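Long-range contact in uncharacterized protein (PDB 6SCE), which is probably a DNA nuclease of Type III CRISPR defence, switched on by cyclic oligoadenylate bound at its CARF domains: residues P188-H196 with A208-L219. Residues are numbered along the deposited sequence; the frame is centred on the assembly and turned at random.
Sequences PYWYWVRPH and ALSAFSGEAKRL
Trp190 meets helix 208-219 from CB to the far end of its indole, touching Ala216, Phe212, Glu215 and Leu219 in turn. Its CB packs on the CB of Ala216 at 3.7 Å, where strand and helix come nearest. CG stands anti to the backbone N (chi1 -176°), which sends the ring out between Phe212 and Leu219. CD1 then sits 3.3 Å from CZ of Phe212, the five-membered ring and the phenyl forming an offset stack with planes 17° apart. At NE1 the N-H points in the indole plane to Glu215, a hydrogen bond of 2.9 Å to OE1; it reaches that oxygen from above the carboxylate plane. The far end, the six-membered ring, carries CD1 of Leu219 almost on its normal, a CH-pi contact 3.5 Å from the centroid, over the face opposite Phe212. With only a methyl group in place of this indole, as in an alanine here, Phe212 and Leu219 would probably face a gap and the Glu215 carboxylate would lose its indole donor.

The phenyl of Phe212 is itself held between two tryptophans. Over its other face comes the edge of Trp192, the six-membered rings 5.3 Å apart between centroids and their planes at 70°, while CB of Trp192 adds an off-centre CH-pi contact. Beyond Phe212, CH2 of Trp192 ends 3.7 Å from CB of Ala208. The NE1 of Trp192 turns elsewhere, to a hydrogen bond with His231, and the Arg194 guanidinium lies over one face of this indole.

Strand 187-192 pairs in parallel with strand 225-229, on which Phe212 and Ala216 also rest. The aromatic cluster thus packs the connecting helix onto the sheet of a beta-alpha-beta crossover.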
ATOM      1  N   PRO A 188       0.381   5.981 -16.573  1.00 26.26           N
ATOM      2  CA  PRO A 188      -1.016   6.343 -16.468  1.00 26.95           C
ATOM      3  C   PRO A 188      -1.292   7.312 -15.335  1.00 24.80           C
ATOM      4  O   PRO A 188      -0.706   7.198 -14.255  1.00 26.41           O
ATOM      5  CB  PRO A 188      -1.688   5.001 -16.174  1.00 27.44           C
ATOM      6  CG  PRO A 188      -0.665   4.295 -15.347  1.00 27.96           C
ATOM      7  CD  PRO A 188       0.676   4.778 -15.765  1.00 26.65           C
ATOM      8  N   TYR A 189      -2.260   8.188 -15.590  1.00 26.54           N
ATOM      9  CA  TYR A 189      -2.723   9.216 -14.659  1.00 26.12           C
ATOM     10  C   TYR A 189      -4.238   9.286 -14.767  1.00 27.07           C
ATOM     11  O   TYR A 189      -4.787   9.147 -15.856  1.00 29.83           O
ATOM     12  CB  TYR A 189      -2.125  10.581 -15.015  1.00 26.16           C
ATOM     13  CG  TYR A 189      -0.620  10.599 -15.020  1.00 27.26           C
ATOM     14  CD1 TYR A 189       0.091  10.157 -16.128  1.00 27.13           C
ATOM     15  CD2 TYR A 189       0.093  11.045 -13.923  1.00 28.91           C
ATOM     16  CE1 TYR A 189       1.470  10.148 -16.145  1.00 26.89           C
ATOM     17  CE2 TYR A 189       1.483  11.061 -13.929  1.00 29.07           C
ATOM     18  CZ  TYR A 189       2.167  10.604 -15.041  1.00 28.00           C
ATOM     19  OH  TYR A 189       3.542  10.587 -15.034  1.00 28.57           O
ATOM     20  N   TRP A 190      -4.909   9.456 -13.638  1.00 26.58           N
ATOM     21  CA  TRP A 190      -6.365   9.621 -13.584  1.00 25.84           C
ATOM     22  C   TRP A 190      -6.537  11.057 -13.054  1.00 28.22           C
ATOM     23  O   TRP A 190      -6.148  11.372 -11.943  1.00 26.61           O
ATOM     24  CB  TRP A 190      -6.961   8.590 -12.659  1.00 25.49           C
ATOM     25  CG  TRP A 190      -8.464   8.553 -12.541  1.00 27.09           C
ATOM     26  CD1 TRP A 190      -9.180   8.546 -11.386  1.00 28.00           C
ATOM     27  CD2 TRP A 190      -9.422   8.507 -13.604  1.00 27.27           C
ATOM     28  NE1 TRP A 190     -10.535   8.498 -11.650  1.00 28.42           N
ATOM     29  CE2 TRP A 190     -10.709   8.480 -13.008  1.00 27.77           C
ATOM     30  CE3 TRP A 190      -9.320   8.497 -14.992  1.00 30.23           C
ATOM     31  CZ2 TRP A 190     -11.882   8.437 -13.758  1.00 28.33           C
ATOM     32  CZ3 TRP A 190     -10.496   8.455 -15.752  1.00 30.87           C
ATOM     33  CH2 TRP A 190     -11.756   8.409 -15.128  1.00 31.19           C
ATOM     34  N   TYR A 191      -7.032  11.917 -13.922  1.00 28.12           N
ATOM     35  CA  TYR A 191      -6.987  13.364 -13.712  1.00 27.58           C
ATOM     36  C   TYR A 191      -8.405  13.893 -13.528  1.00 27.67           C
ATOM     37  O   TYR A 191      -9.274  13.696 -14.364  1.00 27.58           O
ATOM     38  CB  TYR A 191      -6.302  14.003 -14.899  1.00 28.39           C
ATOM     39  CG  TYR A 191      -6.100  15.497 -14.832  1.00 28.26           C
ATOM     40  CD1 TYR A 191      -7.079  16.374 -15.298  1.00 31.79           C
ATOM     41  CD2 TYR A 191      -4.925  16.036 -14.357  1.00 29.28           C
ATOM     42  CE1 TYR A 191      -6.890  17.755 -15.274  1.00 31.74           C
ATOM     43  CE2 TYR A 191      -4.742  17.419 -14.315  1.00 31.27           C
ATOM     44  CZ  TYR A 191      -5.719  18.258 -14.801  1.00 32.31           C
ATOM     45  OH  TYR A 191      -5.500  19.616 -14.749  1.00 35.14           O
ATOM     46  N   TRP A 192      -8.605  14.576 -12.411  1.00 28.06           N
ATOM     47  CA  TRP A 192      -9.930  15.033 -11.946  1.00 30.36           C
ATOM     48  C   TRP A 192     -10.381  16.204 -12.804  1.00 29.13           C
ATOM     49  O   TRP A 192      -9.637  17.157 -12.999  1.00 29.68           O
ATOM     50  CB  TRP A 192      -9.781  15.438 -10.487  1.00 30.31           C
ATOM     51  CG  TRP A 192     -10.890  16.168  -9.746  1.00 27.56           C
ATOM     52  CD1 TRP A 192     -11.321  17.441  -9.965  1.00 29.83           C
ATOM     53  CD2 TRP A 192     -11.611  15.693  -8.598  1.00 27.17           C
ATOM     54  NE1 TRP A 192     -12.287  17.775  -9.042  1.00 29.97           N
ATOM     55  CE2 TRP A 192     -12.478  16.724  -8.187  1.00 30.80           C
ATOM     56  CE3 TRP A 192     -11.598  14.509  -7.870  1.00 28.57           C
ATOM     57  CZ2 TRP A 192     -13.343  16.595  -7.076  1.00 29.66           C
ATOM     58  CZ3 TRP A 192     -12.448  14.373  -6.786  1.00 31.22           C
ATOM     59  CH2 TRP A 192     -13.315  15.424  -6.397  1.00 33.46           C
ATOM     60  N   VAL A 193     -11.591  16.101 -13.331  1.00 34.30           N
ATOM     61  CA  VAL A 193     -12.189  17.179 -14.117  1.00 35.42           C
ATOM     62  C   VAL A 193     -13.617  17.361 -13.621  1.00 38.54           C
ATOM     63  O   VAL A 193     -14.306  16.403 -13.236  1.00 38.66           O
ATOM     64  CB  VAL A 193     -12.171  16.900 -15.640  1.00 36.43           C
ATOM     65  CG1 VAL A 193     -10.747  16.956 -16.158  1.00 35.46           C
ATOM     66  CG2 VAL A 193     -12.825  15.574 -15.973  1.00 38.34           C
ATOM     67  N   ARG A 194     -14.050  18.605 -13.580  1.00 42.13           N
ATOM     68  CA  ARG A 194     -15.428  18.912 -13.207  1.00 47.40           C
ATOM     69  C   ARG A 194     -15.883  19.884 -14.283  1.00 55.82           C
ATOM     70  O   ARG A 194     -15.885  21.092 -14.059  1.00 59.10           O
ATOM     71  CB  ARG A 194     -15.489  19.547 -11.821  1.00 46.49           C
ATOM     72  CG  ARG A 194     -15.304  18.599 -10.663  1.00 47.36           C
ATOM     73  CD  ARG A 194     -16.312  17.455 -10.715  1.00 50.86           C
ATOM     74  NE  ARG A 194     -16.288  16.576  -9.546  1.00 50.82           N
ATOM     75  CZ  ARG A 194     -15.541  15.471  -9.415  1.00 53.56           C
ATOM     76  NH1 ARG A 194     -15.645  14.762  -8.295  1.00 52.70           N
ATOM     77  NH2 ARG A 194     -14.678  15.066 -10.366  1.00 48.09           N
ATOM     78  N   PRO A 195     -16.199  19.354 -15.481  1.00 59.35           N
ATOM     79  CA  PRO A 195     -16.488  20.218 -16.633  1.00 65.67           C
ATOM     80  C   PRO A 195     -17.889  20.875 -16.607  1.00 68.06           C
ATOM     81  O   PRO A 195     -18.103  21.857 -17.310  1.00 72.49           O
ATOM     82  CB  PRO A 195     -16.328  19.269 -17.828  1.00 64.08           C
ATOM     83  CG  PRO A 195     -16.666  17.916 -17.287  1.00 64.28           C
ATOM     84  CD  PRO A 195     -16.309  17.922 -15.818  1.00 60.01           C
ATOM     85  N   HIS A 196     -18.813  20.355 -15.797  1.00 72.74           N
ATOM     86  CA  HIS A 196     -20.179  20.900 -15.729  1.00 78.72           C
ATOM     87  C   HIS A 196     -20.150  22.271 -15.048  1.00 80.25           C
ATOM     88  O   HIS A 196     -19.432  22.457 -14.064  1.00 75.69           O
ATOM     89  CB  HIS A 196     -21.126  19.960 -14.962  1.00 84.35           C
ATOM     90  CG  HIS A 196     -20.913  18.501 -15.248  1.00 94.79           C
ATOM     91  ND1 HIS A 196     -21.001  17.967 -16.517  1.00 99.96           N
ATOM     92  CD2 HIS A 196     -20.622  17.465 -14.424  1.00101.71           C
ATOM     93  CE1 HIS A 196     -20.771  16.666 -16.462  1.00102.98           C
ATOM     94  NE2 HIS A 196     -20.538  16.336 -15.204  1.00104.56           N
ATOM     95  N   ALA A 208     -15.537  12.151  -2.128  1.00 31.69           N
ATOM     96  CA  ALA A 208     -15.170  12.192  -3.542  1.00 32.80           C
ATOM     97  C   ALA A 208     -13.654  12.006  -3.723  1.00 29.91           C
ATOM     98  O   ALA A 208     -13.228  11.332  -4.664  1.00 30.76           O
ATOM     99  CB  ALA A 208     -15.627  13.486  -4.213  1.00 34.86           C
ATOM    100  N   LEU A 209     -12.853  12.598  -2.842  1.00 29.10           N
ATOM    101  CA  LEU A 209     -11.401  12.438  -2.898  1.00 31.92           C
ATOM    102  C   LEU A 209     -10.971  10.992  -2.660  1.00 32.32           C
ATOM    103  O   LEU A 209     -10.149  10.457  -3.407  1.00 31.56           O
ATOM    104  CB  LEU A 209     -10.707  13.350  -1.922  1.00 34.32           C
ATOM    105  CG  LEU A 209     -10.770  14.822  -2.302  1.00 37.39           C
ATOM    106  CD1 LEU A 209     -10.231  15.643  -1.146  1.00 39.08           C
ATOM    107  CD2 LEU A 209     -10.025  15.132  -3.592  1.00 36.49           C
ATOM    108  N   SER A 210     -11.582  10.321  -1.682  1.00 33.42           N
ATOM    109  CA  SER A 210     -11.207   8.948  -1.393  1.00 34.67           C
ATOM    110  C   SER A 210     -11.622   8.031  -2.509  1.00 35.45           C
ATOM    111  O   SER A 210     -10.844   7.150  -2.942  1.00 36.29           O
ATOM    112  CB  SER A 210     -11.788   8.481  -0.035  1.00 38.38           C
ATOM    113  OG  SER A 210     -13.185   8.389  -0.038  1.00 43.26           O
ATOM    114  N   ALA A 211     -12.831   8.231  -3.025  1.00 33.03           N
ATOM    115  CA  ALA A 211     -13.308   7.398  -4.111  1.00 32.30           C
ATOM    116  C   ALA A 211     -12.454   7.566  -5.385  1.00 33.26           C
ATOM    117  O   ALA A 211     -12.264   6.611  -6.135  1.00 32.77           O
ATOM    118  CB  ALA A 211     -14.771   7.675  -4.395  1.00 33.19           C
ATOM    119  N   PHE A 212     -11.952   8.779  -5.614  1.00 33.54           N
ATOM    120  CA  PHE A 212     -11.154   9.079  -6.794  1.00 31.27           C
ATOM    121  C   PHE A 212      -9.820   8.330  -6.755  1.00 31.89           C
ATOM    122  O   PHE A 212      -9.344   7.859  -7.766  1.00 30.89           O
ATOM    123  CB  PHE A 212     -10.893  10.589  -6.892  1.00 30.97           C
ATOM    124  CG  PHE A 212     -10.376  11.021  -8.215  1.00 29.48           C
ATOM    125  CD1 PHE A 212     -11.219  11.074  -9.308  1.00 29.90           C
ATOM    126  CD2 PHE A 212      -9.030  11.318  -8.383  1.00 29.52           C
ATOM    127  CE1 PHE A 212     -10.760  11.480 -10.539  1.00 28.56           C
ATOM    128  CE2 PHE A 212      -8.556  11.701  -9.621  1.00 27.44           C
ATOM    129  CZ  PHE A 212      -9.418  11.777 -10.703  1.00 28.56           C
ATOM    130  N   SER A 213      -9.226   8.253  -5.580  1.00 31.78           N
ATOM    131  CA  SER A 213      -8.017   7.506  -5.394  1.00 35.83           C
ATOM    132  C   SER A 213      -8.220   6.002  -5.656  1.00 35.02           C
ATOM    133  O   SER A 213      -7.463   5.377  -6.392  1.00 33.93           O
ATOM    134  CB  SER A 213      -7.477   7.732  -4.007  1.00 38.92           C
ATOM    135  OG  SER A 213      -6.545   6.713  -3.743  1.00 45.52           O
ATOM    136  N   GLY A 214      -9.263   5.422  -5.098  1.00 35.13           N
ATOM    137  CA  GLY A 214      -9.573   4.008  -5.373  1.00 34.05           C
ATOM    138  C   GLY A 214      -9.858   3.772  -6.849  1.00 34.38           C
ATOM    139  O   GLY A 214      -9.428   2.762  -7.441  1.00 32.88           O
ATOM    140  N   GLU A 215     -10.539   4.721  -7.470  1.00 30.13           N
ATOM    141  CA  GLU A 215     -10.870   4.632  -8.881  1.00 31.68           C
ATOM    142  C   GLU A 215      -9.628   4.634  -9.770  1.00 29.64           C
ATOM    143  O   GLU A 215      -9.541   3.877 -10.754  1.00 28.67           O
ATOM    144  CB  GLU A 215     -11.768   5.802  -9.233  1.00 32.97           C
ATOM    145  CG  GLU A 215     -12.406   5.753 -10.572  1.00 35.09           C
ATOM    146  CD  GLU A 215     -13.370   6.904 -10.783  1.00 37.21           C
ATOM    147  OE1 GLU A 215     -13.097   8.058 -10.333  1.00 32.96           O
ATOM    148  OE2 GLU A 215     -14.373   6.657 -11.466  1.00 33.80           O
ATOM    149  N   ALA A 216      -8.672   5.501  -9.439  1.00 27.72           N
ATOM    150  CA  ALA A 216      -7.391   5.584 -10.160  1.00 28.12           C
ATOM    151  C   ALA A 216      -6.687   4.240 -10.095  1.00 28.89           C
ATOM    152  O   ALA A 216      -6.134   3.768 -11.093  1.00 29.42           O
ATOM    153  CB  ALA A 216      -6.495   6.664  -9.545  1.00 28.08           C
ATOM    154  N   LYS A 217      -6.720   3.618  -8.929  1.00 28.98           N
ATOM    155  CA  LYS A 217      -5.979   2.341  -8.741  1.00 32.15           C
ATOM    156  C   LYS A 217      -6.653   1.204  -9.483  1.00 30.82           C
ATOM    157  O   LYS A 217      -5.968   0.354 -10.081  1.00 29.22           O
ATOM    158  CB  LYS A 217      -5.809   2.007  -7.260  1.00 36.37           C
ATOM    159  CG  LYS A 217      -4.892   2.938  -6.452  1.00 40.44           C
ATOM    160  CD  LYS A 217      -3.684   3.514  -7.198  1.00 42.47           C
ATOM    161  CE  LYS A 217      -2.810   4.345  -6.250  1.00 43.30           C
ATOM    162  NZ  LYS A 217      -1.665   4.941  -6.979  1.00 47.15           N
ATOM    163  N   ARG A 218      -7.983   1.187  -9.503  1.00 31.46           N
ATOM    164  CA  ARG A 218      -8.697   0.180 -10.314  1.00 34.86           C
ATOM    165  C   ARG A 218      -8.455   0.316 -11.815  1.00 33.48           C
ATOM    166  O   ARG A 218      -8.188  -0.675 -12.486  1.00 34.37           O
ATOM    167  CB  ARG A 218     -10.202   0.226 -10.036  1.00 38.81           C
ATOM    168  CG  ARG A 218     -11.021  -0.428 -11.133  1.00 39.61           C
ATOM    169  CD  ARG A 218     -12.492  -0.594 -10.758  1.00 42.08           C
ATOM    170  NE  ARG A 218     -13.201  -1.307 -11.827  1.00 43.35           N
ATOM    171  CZ  ARG A 218     -13.622  -0.754 -12.963  1.00 44.76           C
ATOM    172  NH1 ARG A 218     -13.460   0.548 -13.186  1.00 48.67           N
ATOM    173  NH2 ARG A 218     -14.252  -1.502 -13.874  1.00 47.01           N
ATOM    174  N   LEU A 219      -8.589   1.531 -12.354  1.00 30.87           N
ATOM    175  CA  LEU A 219      -8.393   1.799 -13.759  1.00 31.16           C
ATOM    176  C   LEU A 219      -6.969   1.592 -14.242  1.00 34.84           C
ATOM    177  O   LEU A 219      -6.762   1.000 -15.303  1.00 35.56           O
ATOM    178  CB  LEU A 219      -8.791   3.249 -14.103  1.00 31.62           C
ATOM    179  CG  LEU A 219     -10.309   3.485 -14.022  1.00 32.79           C
ATOM    180  CD1 LEU A 219     -10.639   4.935 -14.213  1.00 33.78           C
ATOM    181  CD2 LEU A 219     -11.063   2.645 -15.045  1.00 34.38           C
TER